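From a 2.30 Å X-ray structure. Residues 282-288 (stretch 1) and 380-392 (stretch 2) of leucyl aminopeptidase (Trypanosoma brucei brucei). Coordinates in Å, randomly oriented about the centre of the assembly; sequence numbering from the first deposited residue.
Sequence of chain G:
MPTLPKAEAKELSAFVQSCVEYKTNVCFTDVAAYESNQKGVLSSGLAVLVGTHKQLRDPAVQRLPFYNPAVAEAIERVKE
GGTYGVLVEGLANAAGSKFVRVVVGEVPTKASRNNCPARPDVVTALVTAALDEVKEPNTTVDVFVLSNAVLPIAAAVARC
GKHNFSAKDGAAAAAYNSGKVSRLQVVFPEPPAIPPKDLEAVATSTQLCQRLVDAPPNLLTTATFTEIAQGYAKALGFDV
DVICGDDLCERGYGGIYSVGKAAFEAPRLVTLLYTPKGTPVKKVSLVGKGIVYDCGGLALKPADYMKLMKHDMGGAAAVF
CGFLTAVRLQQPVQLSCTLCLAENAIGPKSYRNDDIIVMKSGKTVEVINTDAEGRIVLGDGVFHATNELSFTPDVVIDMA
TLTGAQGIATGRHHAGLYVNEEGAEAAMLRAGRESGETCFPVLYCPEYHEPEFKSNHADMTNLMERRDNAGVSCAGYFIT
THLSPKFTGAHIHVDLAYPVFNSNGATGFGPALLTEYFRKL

Stretch 1 (282-288) KKVSLVG
Stretch 2 (380-392) DGVFHATNELSFT

Stretch 1 runs as an extended strand through Gly-288, with phi between -100° and -135° and psi between 119° and 139° from Lys-283 onward. In stretch 2 a helix that begins earlier in the chain continues from Asp-380 to Asn-387, and the segment after it leads through Leu-389 (phi/psi -94/169) and Ser-390 (-75/-10) into extended Phe-391 (-132/166) and Thr-392 (-108/125). The helical turns are fixed by the bonds from His-384 N to Asp-380 O (2.9 Å), Ala-385 N to Gly-381 O (3.0 Å) and Thr-386 N to Val-382 O (3.0 Å); Glu-388 N to His-384 O (2.9 Å) adds one more.

Strand and helix are nearly antiparallel: their N-to-C directions differ by 163°, and their axes approach to 8.3 Å. The register follows from CA-CA distances of 6.0 Å for Val-287 with Gly-381, 6.2 Å for Ser-285 with Ala-385, and 7.6 Å for Lys-283 with Thr-392. Two residues along the strand thus correspond to four along the helix, about one turn. Strand alternation sends the CA-to-CB bonds of Lys-283, Ser-285 and Val-287 toward stretch 2, while those of Val-284 and Leu-286 point away.

No direct hydrogen bond crosses between the stretches; packing dominates, burying 364 Å² summed over both sides. Val-287, chi1 -175° (t), covers the start of the helical segment. Its CG1 lies 3.8 Å from Gly-381 CA, an approach that requires glycine's bare backbone: an ideal CB there would point toward the strand and stand 2.6 Å from Val-287 CG1, a clash. The other methyl, Val-287 CG2, is 4.1 Å from Val-382 CG1 and likewise 4.1 Å from Ala-385 CB, forming a buried apolar cluster. Val-382 (chi1 -58°, m) joins it although its CA-to-CB bond points sideways.

At the next step Ser-285 CB meets Ala-385 CB at 3.8 Å. Both side chains are short, which suits the close backbone spacing here. Ser-285 (chi1 -72°, m) also places OG 3.9 Å from Leu-389 CD1 and 3.9 Å from Phe-391 CE2; these are packing contacts, and the buried hydroxyl is satisfied by a hydrogen bond elsewhere in the structure. Leu-389 (chi1 -57°, m; chi2 -177°, t) contributes little area.

Beyond the helix, Phe-391 (chi1 68°, p; chi2 -86°) has its CA-to-CB bond pointing toward the strand, and its ring touches two of the strand's residues. Besides touching Ser-285, it receives the aliphatic part of Lys-283, whose CD is 3.8 Å from Phe-391 CD2; both approaches to the ring are oblique. The lysine's chi1 of -52° (m) and chi2 of -168° (t) carry its methylenes along the ring, then chi3 of -148° and chi4 of 106° bring the ammonium to 4.0 Å between Lys-283 NZ and Thr-392 O. A water links this partly exposed end, accepting from Thr-392 N at 3.2 Å and, weakly, from Lys-283 NZ at 3.4 Å. Thr-392 takes part through its backbone, as its CA-to-CB bond points away.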

ATOM      1  N   LYS G 282      18.009 -15.033  46.414  1.00 35.52           N
ATOM      2  CA  LYS G 282      16.753 -14.705  45.742  1.00 36.83           C
ATOM      3  C   LYS G 282      16.235 -15.895  44.984  1.00 35.33           C
ATOM      4  O   LYS G 282      16.984 -16.737  44.508  1.00 33.31           O
ATOM      5  CB  LYS G 282      16.972 -13.559  44.715  1.00 40.05           C
ATOM      6  CG  LYS G 282      15.815 -12.583  44.532  1.00 42.97           C
ATOM      7  CD  LYS G 282      15.578 -11.820  45.819  1.00 44.24           C
ATOM      8  CE  LYS G 282      15.646 -10.332  45.634  1.00 46.60           C
ATOM      9  NZ  LYS G 282      15.667  -9.704  46.980  1.00 48.33           N
ATOM     10  N   LYS G 283      14.933 -15.917  44.818  1.00 36.64           N
ATOM     11  CA  LYS G 283      14.290 -16.873  43.886  1.00 37.42           C
ATOM     12  C   LYS G 283      13.773 -16.120  42.654  1.00 36.02           C
ATOM     13  O   LYS G 283      12.911 -15.228  42.755  1.00 33.13           O
ATOM     14  CB  LYS G 283      13.147 -17.620  44.557  1.00 41.51           C
ATOM     15  CG  LYS G 283      13.534 -18.278  45.865  1.00 44.20           C
ATOM     16  CD  LYS G 283      12.439 -19.238  46.321  1.00 49.60           C
ATOM     17  CE  LYS G 283      12.320 -19.355  47.837  1.00 53.84           C
ATOM     18  NZ  LYS G 283      11.085 -18.630  48.287  1.00 58.19           N
ATOM     19  N   VAL G 284      14.306 -16.497  41.499  1.00 33.73           N
ATOM     20  CA  VAL G 284      14.019 -15.806  40.256  1.00 32.69           C
ATOM     21  C   VAL G 284      13.514 -16.793  39.224  1.00 31.91           C
ATOM     22  O   VAL G 284      14.135 -17.799  38.962  1.00 34.55           O
ATOM     23  CB  VAL G 284      15.256 -15.082  39.696  1.00 32.98           C
ATOM     24  CG1 VAL G 284      14.905 -14.338  38.427  1.00 33.04           C
ATOM     25  CG2 VAL G 284      15.814 -14.108  40.704  1.00 33.35           C
ATOM     26  N   SER G 285      12.392 -16.449  38.615  1.00 32.03           N
ATOM     27  CA  SER G 285      11.825 -17.196  37.471  1.00 30.82           C
ATOM     28  C   SER G 285      12.037 -16.437  36.182  1.00 30.76           C
ATOM     29  O   SER G 285      11.625 -15.279  36.043  1.00 33.42           O
ATOM     30  CB  SER G 285      10.357 -17.471  37.644  1.00 30.57           C
ATOM     31  OG  SER G 285      10.136 -18.457  38.637  1.00 30.04           O
ATOM     32  N   LEU G 286      12.699 -17.098  35.256  1.00 29.60           N
ATOM     33  CA  LEU G 286      12.948 -16.558  33.937  1.00 30.15           C
ATOM     34  C   LEU G 286      11.938 -17.145  32.976  1.00 31.22           C
ATOM     35  O   LEU G 286      11.669 -18.344  33.008  1.00 32.04           O
ATOM     36  CB  LEU G 286      14.349 -16.896  33.428  1.00 30.37           C
ATOM     37  CG  LEU G 286      15.501 -16.521  34.361  1.00 31.30           C
ATOM     38  CD1 LEU G 286      16.822 -17.064  33.823  1.00 31.12           C
ATOM     39  CD2 LEU G 286      15.612 -15.010  34.528  1.00 31.62           C
ATOM     40  N   VAL G 287      11.425 -16.305  32.084  1.00 31.29           N
ATOM     41  CA  VAL G 287      10.496 -16.752  31.027  1.00 30.60           C
ATOM     42  C   VAL G 287      10.914 -16.128  29.685  1.00 28.69           C
ATOM     43  O   VAL G 287      11.062 -14.948  29.586  1.00 26.91           O
ATOM     44  CB  VAL G 287       9.062 -16.338  31.354  1.00 31.42           C
ATOM     45  CG1 VAL G 287       8.096 -16.906  30.324  1.00 32.87           C
ATOM     46  CG2 VAL G 287       8.681 -16.833  32.732  1.00 31.38           C
ATOM     47  N   GLY G 288      11.105 -16.960  28.687  1.00 28.10           N
ATOM     48  CA  GLY G 288      11.606 -16.509  27.398  1.00 28.18           C
ATOM     49  C   GLY G 288      10.699 -16.831  26.221  1.00 27.68           C
ATOM     50  O   GLY G 288      10.164 -17.923  26.123  1.00 27.22           O
ATOM     51  N   ASP G 380       1.111 -17.622  29.158  1.00 29.69           N
ATOM     52  CA  ASP G 380       1.137 -18.994  29.677  1.00 30.02           C
ATOM     53  C   ASP G 380       2.447 -19.272  30.452  1.00 30.10           C
ATOM     54  O   ASP G 380       2.446 -19.916  31.473  1.00 31.19           O
ATOM     55  CB  ASP G 380       0.942 -20.004  28.556  1.00 29.16           C
ATOM     56  CG  ASP G 380      -0.532 -20.260  28.262  1.00 28.97           C
ATOM     57  OD1 ASP G 380      -1.401 -19.786  29.032  1.00 28.52           O
ATOM     58  OD2 ASP G 380      -0.825 -20.990  27.288  1.00 28.24           O
ATOM     59  N   GLY G 381       3.546 -18.765  29.922  1.00 29.37           N
ATOM     60  CA  GLY G 381       4.878 -18.889  30.546  1.00 27.75           C
ATOM     61  C   GLY G 381       4.952 -18.291  31.942  1.00 27.71           C
ATOM     62  O   GLY G 381       5.378 -18.945  32.870  1.00 27.98           O
ATOM     63  N   VAL G 382       4.497 -17.068  32.092  1.00 27.26           N
ATOM     64  CA  VAL G 382       4.569 -16.379  33.404  1.00 27.38           C
ATOM     65  C   VAL G 382       3.562 -16.938  34.397  1.00 28.01           C
ATOM     66  O   VAL G 382       3.829 -16.991  35.591  1.00 28.86           O
ATOM     67  CB  VAL G 382       4.430 -14.845  33.336  1.00 26.87           C
ATOM     68  CG1 VAL G 382       5.511 -14.259  32.453  1.00 26.21           C
ATOM     69  CG2 VAL G 382       3.052 -14.415  32.859  1.00 28.43           C
ATOM     70  N   PHE G 383       2.414 -17.384  33.906  1.00 28.55           N
ATOM     71  CA  PHE G 383       1.447 -18.062  34.802  1.00 29.21           C
ATOM     72  C   PHE G 383       2.042 -19.386  35.301  1.00 29.84           C
ATOM     73  O   PHE G 383       1.980 -19.686  36.487  1.00 28.45           O
ATOM     74  CB  PHE G 383       0.107 -18.360  34.193  1.00 28.55           C
ATOM     75  CG  PHE G 383      -0.887 -18.850  35.211  1.00 29.20           C
ATOM     76  CD1 PHE G 383      -1.574 -17.947  36.033  1.00 30.44           C
ATOM     77  CD2 PHE G 383      -1.102 -20.212  35.403  1.00 29.24           C
ATOM     78  CE1 PHE G 383      -2.504 -18.403  36.997  1.00 30.31           C
ATOM     79  CE2 PHE G 383      -2.018 -20.660  36.352  1.00 28.98           C
ATOM     80  CZ  PHE G 383      -2.710 -19.760  37.153  1.00 28.97           C
ATOM     81  N   HIS G 384       2.632 -20.117  34.385  1.00 29.34           N
ATOM     82  CA  HIS G 384       3.299 -21.347  34.753  1.00 31.02           C
ATOM     83  C   HIS G 384       4.365 -21.106  35.857  1.00 31.19           C
ATOM     84  O   HIS G 384       4.420 -21.803  36.871  1.00 30.17           O
ATOM     85  CB  HIS G 384       3.995 -21.955  33.553  1.00 32.27           C
ATOM     86  CG  HIS G 384       4.664 -23.259  33.853  1.00 34.05           C
ATOM     87  ND1 HIS G 384       3.959 -24.439  33.994  1.00 34.91           N
ATOM     88  CD2 HIS G 384       5.973 -23.571  34.041  1.00 34.43           C
ATOM     89  CE1 HIS G 384       4.812 -25.424  34.232  1.00 35.25           C
ATOM     90  NE2 HIS G 384       6.036 -24.923  34.269  1.00 34.73           N
ATOM     91  N   ALA G 385       5.202 -20.109  35.632  1.00 29.98           N
ATOM     92  CA  ALA G 385       6.299 -19.796  36.565  1.00 30.15           C
ATOM     93  C   ALA G 385       5.767 -19.362  37.922  1.00 29.37           C
ATOM     94  O   ALA G 385       6.338 -19.720  38.946  1.00 31.37           O
ATOM     95  CB  ALA G 385       7.219 -18.723  36.011  1.00 29.19           C
ATOM     96  N   THR G 386       4.703 -18.603  37.918  1.00 27.87           N
ATOM     97  CA  THR G 386       4.201 -17.994  39.159  1.00 28.61           C
ATOM     98  C   THR G 386       3.152 -18.848  39.884  1.00 30.25           C
ATOM     99  O   THR G 386       2.760 -18.528  41.000  1.00 31.32           O
ATOM    100  CB  THR G 386       3.597 -16.595  38.932  1.00 27.72           C
ATOM    101  OG1 THR G 386       2.594 -16.666  37.917  1.00 26.35           O
ATOM    102  CG2 THR G 386       4.681 -15.647  38.528  1.00 27.50           C
ATOM    103  N   ASN G 387       2.704 -19.905  39.245  1.00 29.35           N
ATOM    104  CA  ASN G 387       1.642 -20.738  39.811  1.00 30.49           C
ATOM    105  C   ASN G 387       1.918 -22.229  39.898  1.00 32.01           C
ATOM    106  O   ASN G 387       1.382 -22.890  40.768  1.00 33.43           O
ATOM    107  CB  ASN G 387       0.346 -20.588  39.018  1.00 31.11           C
ATOM    108  CG  ASN G 387      -0.895 -20.913  39.856  1.00 30.89           C
ATOM    109  OD1 ASN G 387      -1.297 -20.132  40.705  1.00 28.52           O
ATOM    110  ND2 ASN G 387      -1.491 -22.065  39.607  1.00 29.93           N
ATOM    111  N   GLU G 388       2.725 -22.759  39.002  1.00 32.07           N
ATOM    112  CA  GLU G 388       2.831 -24.212  38.842  1.00 31.73           C
ATOM    113  C   GLU G 388       4.127 -24.824  39.315  1.00 32.59           C
ATOM    114  O   GLU G 388       4.341 -26.025  39.165  1.00 31.76           O
ATOM    115  CB  GLU G 388       2.635 -24.597  37.387  1.00 32.08           C
ATOM    116  CG  GLU G 388       1.330 -24.117  36.814  1.00 31.89           C
ATOM    117  CD  GLU G 388       0.138 -24.806  37.405  1.00 32.63           C
ATOM    118  OE1 GLU G 388      -0.752 -24.046  37.797  1.00 33.63           O
ATOM    119  OE2 GLU G 388       0.037 -26.067  37.454  1.00 33.02           O
ATOM    120  N   LEU G 389       5.027 -24.011  39.840  1.00 32.61           N
ATOM    121  CA  LEU G 389       6.358 -24.538  40.266  1.00 33.27           C
ATOM    122  C   LEU G 389       6.337 -24.904  41.743  1.00 32.07           C
ATOM    123  O   LEU G 389       5.407 -24.585  42.466  1.00 31.46           O
ATOM    124  CB  LEU G 389       7.493 -23.528  39.978  1.00 32.35           C
ATOM    125  CG  LEU G 389       7.605 -23.091  38.530  1.00 31.92           C
ATOM    126  CD1 LEU G 389       8.790 -22.154  38.366  1.00 33.43           C
ATOM    127  CD2 LEU G 389       7.743 -24.279  37.582  1.00 32.93           C
ATOM    128  N   SER G 390       7.381 -25.585  42.167  1.00 34.13           N
ATOM    129  CA  SER G 390       7.511 -26.003  43.603  1.00 36.72           C
ATOM    130  C   SER G 390       7.883 -24.844  44.530  1.00 37.48           C
ATOM    131  O   SER G 390       7.860 -24.997  45.728  1.00 39.85           O
ATOM    132  CB  SER G 390       8.554 -27.093  43.767  1.00 36.77           C
ATOM    133  OG  SER G 390       9.784 -26.647  43.199  1.00 37.19           O
ATOM    134  N   PHE G 391       8.242 -23.709  43.965  1.00 37.36           N
ATOM    135  CA  PHE G 391       8.432 -22.476  44.741  1.00 35.37           C
ATOM    136  C   PHE G 391       7.704 -21.332  44.060  1.00 34.91           C
ATOM    137  O   PHE G 391       7.316 -21.431  42.896  1.00 34.78           O
ATOM    138  CB  PHE G 391       9.908 -22.140  44.859  1.00 35.93           C
ATOM    139  CG  PHE G 391      10.544 -21.738  43.544  1.00 35.34           C
ATOM    140  CD1 PHE G 391      11.052 -22.690  42.684  1.00 34.71           C
ATOM    141  CD2 PHE G 391      10.677 -20.395  43.213  1.00 36.30           C
ATOM    142  CE1 PHE G 391      11.673 -22.323  41.499  1.00 35.59           C
ATOM    143  CE2 PHE G 391      11.298 -20.009  42.030  1.00 35.89           C
ATOM    144  CZ  PHE G 391      11.788 -20.975  41.166  1.00 36.20           C
ATOM    145  N   THR G 392       7.557 -20.239  44.788  1.00 34.26           N
ATOM    146  CA  THR G 392       7.004 -18.995  44.235  1.00 33.52           C
ATOM    147  C   THR G 392       8.144 -18.000  44.119  1.00 31.84           C
ATOM    148  O   THR G 392       8.800 -17.723  45.096  1.00 28.84           O
ATOM    149  CB  THR G 392       5.904 -18.402  45.127  1.00 35.72           C
ATOM    150  OG1 THR G 392       4.854 -19.368  45.275  1.00 36.87           O
ATOM    151  CG2 THR G 392       5.276 -17.144  44.489  1.00 37.11           C
TER
HETATM  152  O   HOH W   1       8.364 -20.587  47.900  1.00 47.16           O